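Local coordinates for A151R (African swine fever virus Georgia 2007/1, PDB 7CMA), which binds a zinc ion and is a non-structural protein of the virus, although its precise biochemical role remains unsettled, at residues N48-Y52 with K64-K68; N90-S94 with T149-P154. All blocks are in the same frame, centred on the assembly; numbering follows the deposited sequence.

Contact 1: N48-Y52 with K64-K68; sequences NTYKY and KEDLK
Strand 49-52 and strand 64-66 run antiparallel as neighbours in a beta hairpin, their axes passing 4.6 Å apart with their directions at 155°; at Leu67 (phi/psi -70/-7°) and Lys68 (53/-110°) the backbone is no longer extended. The register sets Thr49 opposite Lys68, Tyr50 opposite Leu67, Lys51 opposite Asp66 and Tyr52 opposite Glu65. Tyr52 and Glu65 form a hydrogen-bonded pair, with Tyr52 N to Glu65 O at 2.9 Å and Glu65 N to Tyr52 O at 3.0 Å. Lys51 and Asp66 form the next, non-hydrogen-bonded pair, CA to CA 4.7 Å. Further along, Leu67 N donates to Tyr50 O at 3.0 Å.

On the face carrying Lys51 and Asp66, the side chains build a polar network. Asp66, chi1 t, accepts from Thr49 (chi1 p) OG1 to OD1 at 2.6 Å, and the same OD1 receives Lys68 N at 3.1 Å, an Asx turn. Lys51 NZ donates to Thr49 OG1 at 2.8 Å and makes a long salt bridge to Asp66 OD2 at 4.0 Å; it also reaches Ile46 O. On the other face Leu67 CD2 lies 3.7 Å from Tyr52 CB and 4.0 Å from Tyr50 CB, and Leu67 touches Ile75 of helix 72-84; Glu65 is there too, its OE2 near the edge of the Tyr52 ring. Tyr50 (chi1 m) leads its ring away from 64-68, and its OH hydrogen-bonds Ser72.

Asp66 OD1 thus joins the Asx turn at Lys68 N to Thr49 of the partner strand, and apolar contacts join this edge of the sheet to the helix that follows.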
loop_
_atom_site.group_PDB
_atom_site.type_symbol
_atom_site.label_atom_id
_atom_site.label_comp_id
_atom_site.label_asym_id
_atom_site.label_seq_id
_atom_site.Cartn_x
_atom_site.Cartn_y
_atom_site.Cartn_z
ATOM N N ASN A 48 29.382 -3.389 24.454
ATOM C CA ASN A 48 28.802 -2.027 24.314
ATOM C C ASN A 48 28.845 -1.598 22.840
ATOM O O ASN A 48 28.506 -0.428 22.564
ATOM C CB ASN A 48 29.514 -1.014 25.218
ATOM C CG ASN A 48 31.008 -1.239 25.296
ATOM O OD1 ASN A 48 31.693 -1.253 24.274
ATOM N ND2 ASN A 48 31.525 -1.395 26.504
ATOM N N THR A 49 29.158 -2.528 21.927
ATOM C CA THR A 49 29.244 -2.245 20.466
ATOM C C THR A 49 28.646 -3.403 19.661
ATOM O O THR A 49 28.682 -4.556 20.142
ATOM C CB THR A 49 30.689 -1.986 20.017
ATOM O OG1 THR A 49 31.431 -3.197 20.165
ATOM C CG2 THR A 49 31.358 -0.872 20.794
ATOM N N TYR A 50 28.282 -3.118 18.412
ATOM C CA TYR A 50 27.913 -4.130 17.394
ATOM C C TYR A 50 29.190 -4.690 16.771
ATOM O O TYR A 50 30.156 -3.925 16.586
ATOM C CB TYR A 50 26.996 -3.516 16.337
ATOM C CG TYR A 50 25.570 -3.308 16.783
ATOM C CD1 TYR A 50 24.656 -4.346 16.748
ATOM C CD2 TYR A 50 25.128 -2.070 17.219
ATOM C CE1 TYR A 50 23.343 -4.166 17.144
ATOM C CE2 TYR A 50 23.814 -1.870 17.609
ATOM C CZ TYR A 50 22.913 -2.916 17.551
ATOM O OH TYR A 50 21.609 -2.723 17.901
ATOM N N LYS A 51 29.223 -6.010 16.573
ATOM C CA LYS A 51 30.327 -6.729 15.886
ATOM C C LYS A 51 29.794 -7.346 14.593
ATOM O O LYS A 51 28.678 -7.911 14.618
ATOM C CB LYS A 51 30.917 -7.802 16.808
ATOM C CG LYS A 51 32.048 -7.321 17.705
ATOM C CD LYS A 51 31.577 -6.709 19.004
ATOM C CE LYS A 51 32.682 -6.596 20.032
ATOM N NZ LYS A 51 32.318 -5.659 21.120
ATOM N N TYR A 52 30.551 -7.196 13.505
ATOM C CA TYR A 52 30.206 -7.711 12.154
ATOM C C TYR A 52 31.099 -8.916 11.839
ATOM O O TYR A 52 32.304 -8.714 11.592
ATOM C CB TYR A 52 30.357 -6.602 11.110
ATOM C CG TYR A 52 30.105 -7.028 9.685
ATOM C CD1 TYR A 52 28.918 -7.645 9.323
ATOM C CD2 TYR A 52 31.014 -6.738 8.679
ATOM C CE1 TYR A 52 28.664 -8.011 8.011
ATOM C CE2 TYR A 52 30.776 -7.098 7.363
ATOM C CZ TYR A 52 29.596 -7.738 7.027
ATOM O OH TYR A 52 29.338 -8.076 5.730
ATOM N N LYS A 64 36.122 -10.523 11.918
ATOM C CA LYS A 64 35.391 -9.938 13.073
ATOM C C LYS A 64 35.729 -8.448 13.166
ATOM O O LYS A 64 36.911 -8.126 13.380
ATOM C CB LYS A 64 35.769 -10.668 14.365
ATOM C CG LYS A 64 35.086 -10.156 15.626
ATOM C CD LYS A 64 35.859 -10.452 16.898
ATOM C CE LYS A 64 34.964 -10.681 18.097
ATOM N NZ LYS A 64 35.306 -9.777 19.219
ATOM N N GLU A 65 34.735 -7.580 12.963
ATOM C CA GLU A 65 34.941 -6.110 12.905
ATOM C C GLU A 65 34.110 -5.439 13.999
ATOM O O GLU A 65 32.870 -5.585 13.978
ATOM C CB GLU A 65 34.568 -5.579 11.522
ATOM C CG GLU A 65 34.984 -4.137 11.300
ATOM C CD GLU A 65 34.479 -3.530 10.003
ATOM O OE1 GLU A 65 34.142 -2.330 10.009
ATOM O OE2 GLU A 65 34.391 -4.269 9.000
ATOM N N ASP A 66 34.770 -4.740 14.923
ATOM C CA ASP A 66 34.095 -3.852 15.903
ATOM C C ASP A 66 33.593 -2.612 15.161
ATOM O O ASP A 66 34.437 -1.858 14.641
ATOM C CB ASP A 66 35.022 -3.481 17.060
ATOM C CG ASP A 66 34.269 -3.050 18.304
ATOM O OD1 ASP A 66 33.073 -2.722 18.176
ATOM O OD2 ASP A 66 34.860 -3.124 19.399
ATOM N N LEU A 67 32.274 -2.516 14.976
ATOM C CA LEU A 67 31.608 -1.373 14.295
ATOM C C LEU A 67 31.691 -0.128 15.187
ATOM O O LEU A 67 31.248 0.947 14.740
ATOM C CB LEU A 67 30.150 -1.748 14.001
ATOM C CG LEU A 67 29.885 -2.399 12.642
ATOM C CD1 LEU A 67 31.178 -2.832 11.968
ATOM C CD2 LEU A 67 28.940 -3.580 12.787
ATOM N N LYS A 68 32.181 -0.291 16.420
ATOM C CA LYS A 68 32.477 0.820 17.368
ATOM C C LYS A 68 31.241 1.719 17.513
ATOM O O LYS A 68 30.281 1.293 18.184
ATOM C CB LYS A 68 33.700 1.609 16.891
ATOM C CG LYS A 68 34.989 0.801 16.803
ATOM C CD LYS A 68 35.871 1.180 15.635
ATOM C CE LYS A 68 35.166 2.036 14.603
ATOM N NZ LYS A 68 36.124 2.860 13.828
#

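Contact 2: N90-S94 with T149-P154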
loop_
_atom_site.group_PDB
_atom_site.type_symbol
_atom_site.label_atom_id
_atom_site.label_comp_id
_atom_site.label_asym_id
_atom_site.label_seq_id
_atom_site.Cartn_x
_atom_site.Cartn_y
_atom_site.Cartn_z
ATOM N N ASN A 90 18.950 -12.018 -1.064
ATOM C CA ASN A 90 19.500 -11.443 0.196
ATOM C C ASN A 90 18.367 -11.274 1.210
ATOM O O ASN A 90 17.497 -10.389 1.013
ATOM C CB ASN A 90 20.240 -10.128 -0.049
ATOM C CG ASN A 90 21.580 -10.322 -0.731
ATOM O OD1 ASN A 90 22.023 -11.457 -0.935
ATOM N ND2 ASN A 90 22.283 -9.226 -0.971
ATOM N N LYS A 91 18.361 -12.118 2.240
ATOM C CA LYS A 91 17.341 -12.085 3.318
ATOM C C LYS A 91 18.051 -12.019 4.661
ATOM O O LYS A 91 19.231 -12.384 4.720
ATOM C CB LYS A 91 16.434 -13.312 3.225
ATOM C CG LYS A 91 15.568 -13.376 1.982
ATOM C CD LYS A 91 14.531 -14.470 2.038
ATOM C CE LYS A 91 13.851 -14.711 0.709
ATOM N NZ LYS A 91 12.801 -15.749 0.820
ATOM N N ILE A 92 17.334 -11.614 5.710
ATOM C CA ILE A 92 17.929 -11.479 7.062
ATOM C C ILE A 92 17.084 -12.272 8.059
ATOM O O ILE A 92 15.852 -12.373 7.864
ATOM C CB ILE A 92 18.073 -9.996 7.456
ATOM C CG1 ILE A 92 16.722 -9.280 7.505
ATOM C CG2 ILE A 92 19.052 -9.294 6.526
ATOM C CD1 ILE A 92 16.712 -8.070 8.408
ATOM N N TRP A 93 17.744 -12.868 9.047
ATOM C CA TRP A 93 17.078 -13.505 10.210
ATOM C C TRP A 93 17.341 -12.661 11.461
ATOM O O TRP A 93 18.513 -12.452 11.784
ATOM C CB TRP A 93 17.577 -14.943 10.379
ATOM C CG TRP A 93 17.034 -15.624 11.593
ATOM C CD1 TRP A 93 17.530 -15.551 12.862
ATOM C CD2 TRP A 93 15.831 -16.412 11.677
ATOM N NE1 TRP A 93 16.727 -16.248 13.724
ATOM C CE2 TRP A 93 15.649 -16.740 13.037
ATOM C CE3 TRP A 93 14.857 -16.810 10.753
ATOM C CZ2 TRP A 93 14.581 -17.522 13.476
ATOM C CZ3 TRP A 93 13.803 -17.582 11.187
ATOM C CH2 TRP A 93 13.668 -17.930 12.532
ATOM N N SER A 94 16.291 -12.269 12.179
ATOM C CA SER A 94 16.460 -11.501 13.440
ATOM C C SER A 94 16.184 -12.402 14.648
ATOM O O SER A 94 15.091 -12.999 14.705
ATOM C CB SER A 94 15.590 -10.279 13.463
ATOM O OG SER A 94 15.830 -9.525 14.643
ATOM N N THR A 149 9.461 -9.518 2.232
ATOM C CA THR A 149 9.920 -10.879 1.850
ATOM C C THR A 149 11.389 -11.069 2.254
ATOM O O THR A 149 11.822 -12.233 2.339
ATOM C CB THR A 149 9.744 -11.149 0.348
ATOM O OG1 THR A 149 10.532 -10.194 -0.363
ATOM C CG2 THR A 149 8.301 -11.086 -0.106
ATOM N N ASN A 150 12.111 -9.975 2.529
ATOM C CA ASN A 150 13.572 -10.023 2.808
ATOM C C ASN A 150 13.815 -10.257 4.301
ATOM O O ASN A 150 14.990 -10.394 4.683
ATOM C CB ASN A 150 14.289 -8.758 2.341
ATOM C CG ASN A 150 14.262 -8.604 0.839
ATOM O OD1 ASN A 150 14.847 -9.409 0.118
ATOM N ND2 ASN A 150 13.480 -7.650 0.361
ATOM N N ILE A 151 12.762 -10.265 5.122
ATOM C CA ILE A 151 12.873 -10.645 6.561
ATOM C C ILE A 151 12.314 -12.057 6.734
ATOM O O ILE A 151 11.091 -12.239 6.583
ATOM C CB ILE A 151 12.181 -9.633 7.490
ATOM C CG1 ILE A 151 12.486 -8.192 7.074
ATOM C CG2 ILE A 151 12.562 -9.907 8.941
ATOM C CD1 ILE A 151 12.739 -7.256 8.226
ATOM N N MET A 152 13.209 -13.030 6.868
ATOM C CA MET A 152 12.865 -14.473 6.899
ATOM C C MET A 152 12.172 -14.788 8.229
ATOM O O MET A 152 11.290 -15.670 8.231
ATOM C CB MET A 152 14.124 -15.331 6.747
ATOM C CG MET A 152 13.869 -16.686 6.116
ATOM S SD MET A 152 15.354 -17.747 6.099
ATOM C CE MET A 152 16.350 -16.978 7.371
ATOM N N SER A 153 12.652 -14.179 9.320
ATOM C CA SER A 153 12.234 -14.469 10.719
ATOM C C SER A 153 10.757 -14.132 10.891
ATOM O O SER A 153 10.301 -13.087 10.441
ATOM C CB SER A 153 13.087 -13.712 11.717
ATOM O OG SER A 153 13.569 -12.506 11.157
ATOM N N PRO A 154 9.953 -15.033 11.501
ATOM C CA PRO A 154 8.573 -14.708 11.855
ATOM C C PRO A 154 8.474 -13.432 12.709
ATOM O O PRO A 154 9.339 -13.221 13.549
ATOM C CB PRO A 154 8.104 -15.941 12.642
ATOM C CG PRO A 154 8.964 -17.069 12.099
ATOM C CD PRO A 154 10.305 -16.425 11.814
HETATM O O HOH W 1 10.986 -14.728 2.891
#
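Ile92 has both backbone groups satisfied by the segment 149-154: its N donates to Asn150 O at 2.8 Å, and its O accepts from Met152 N at 2.9 Å. A third bond follows two residues on, where Ser94 N finds the side chain of Ser153 instead of a carbonyl, N to OG 2.9 Å. Ser94 OG, in turn, bonds to Glu24. Asn150 O also receives a CA-H...O contact from Lys91 CA at 3.2 Å, and a water links Lys91 NZ (2.9 Å) to Thr149 O (2.7 Å).

Strand 90-94 is one of the two outermost strands of the five-stranded antiparallel sheet within the chain. Lys91 and Trp93 bond through their backbones to Leu34 and Leu32 of strand 30-35, so Ile92 N and O and Ser94 N face the C-terminal segment, which runs alongside in the same direction with a single bridge, Ile92 to Ile151, rather than as a regular strand.

Ser153 CB sits over the six-membered ring of Trp93, a CH-pi contact at 3.9 Å from the centroid. Met152 CE and Pro154 CD each approach the indole to 3.7 Å, at Trp93 CE3 and CZ3 respectively, while Trp93 NE1 donates to Glu96 O. Ile92 CD1 meets Ile151 CD1 at 4.1 Å beneath helix 3-28, and Ile151 O is bonded by Arg135. The amide of Asn90 is bonded to Thr35 and Trp82.

How the contacts relate
After the long N-terminal helix 3-28 and strands 30-35 and 38-46, the chain reaches contact 1, which closes a short hairpin with 11 residues between its segments. Helix 72-84 then leads to strand 90-94, where contact 2 opens; it closes only when the chain returns after 54 residues. The two are therefore in series, neither nesting nor crossing. They lie at the two outermost strands of the same five-stranded sheet, centres 21 Å apart and nearest atoms about 10 Å apart. Contact 2's loop contains the three-stranded sheet and all four zinc ligands, His109, Cys116, Cys139 and Cys142, so it ties the zinc-bearing part back to the helix-and-sheet part.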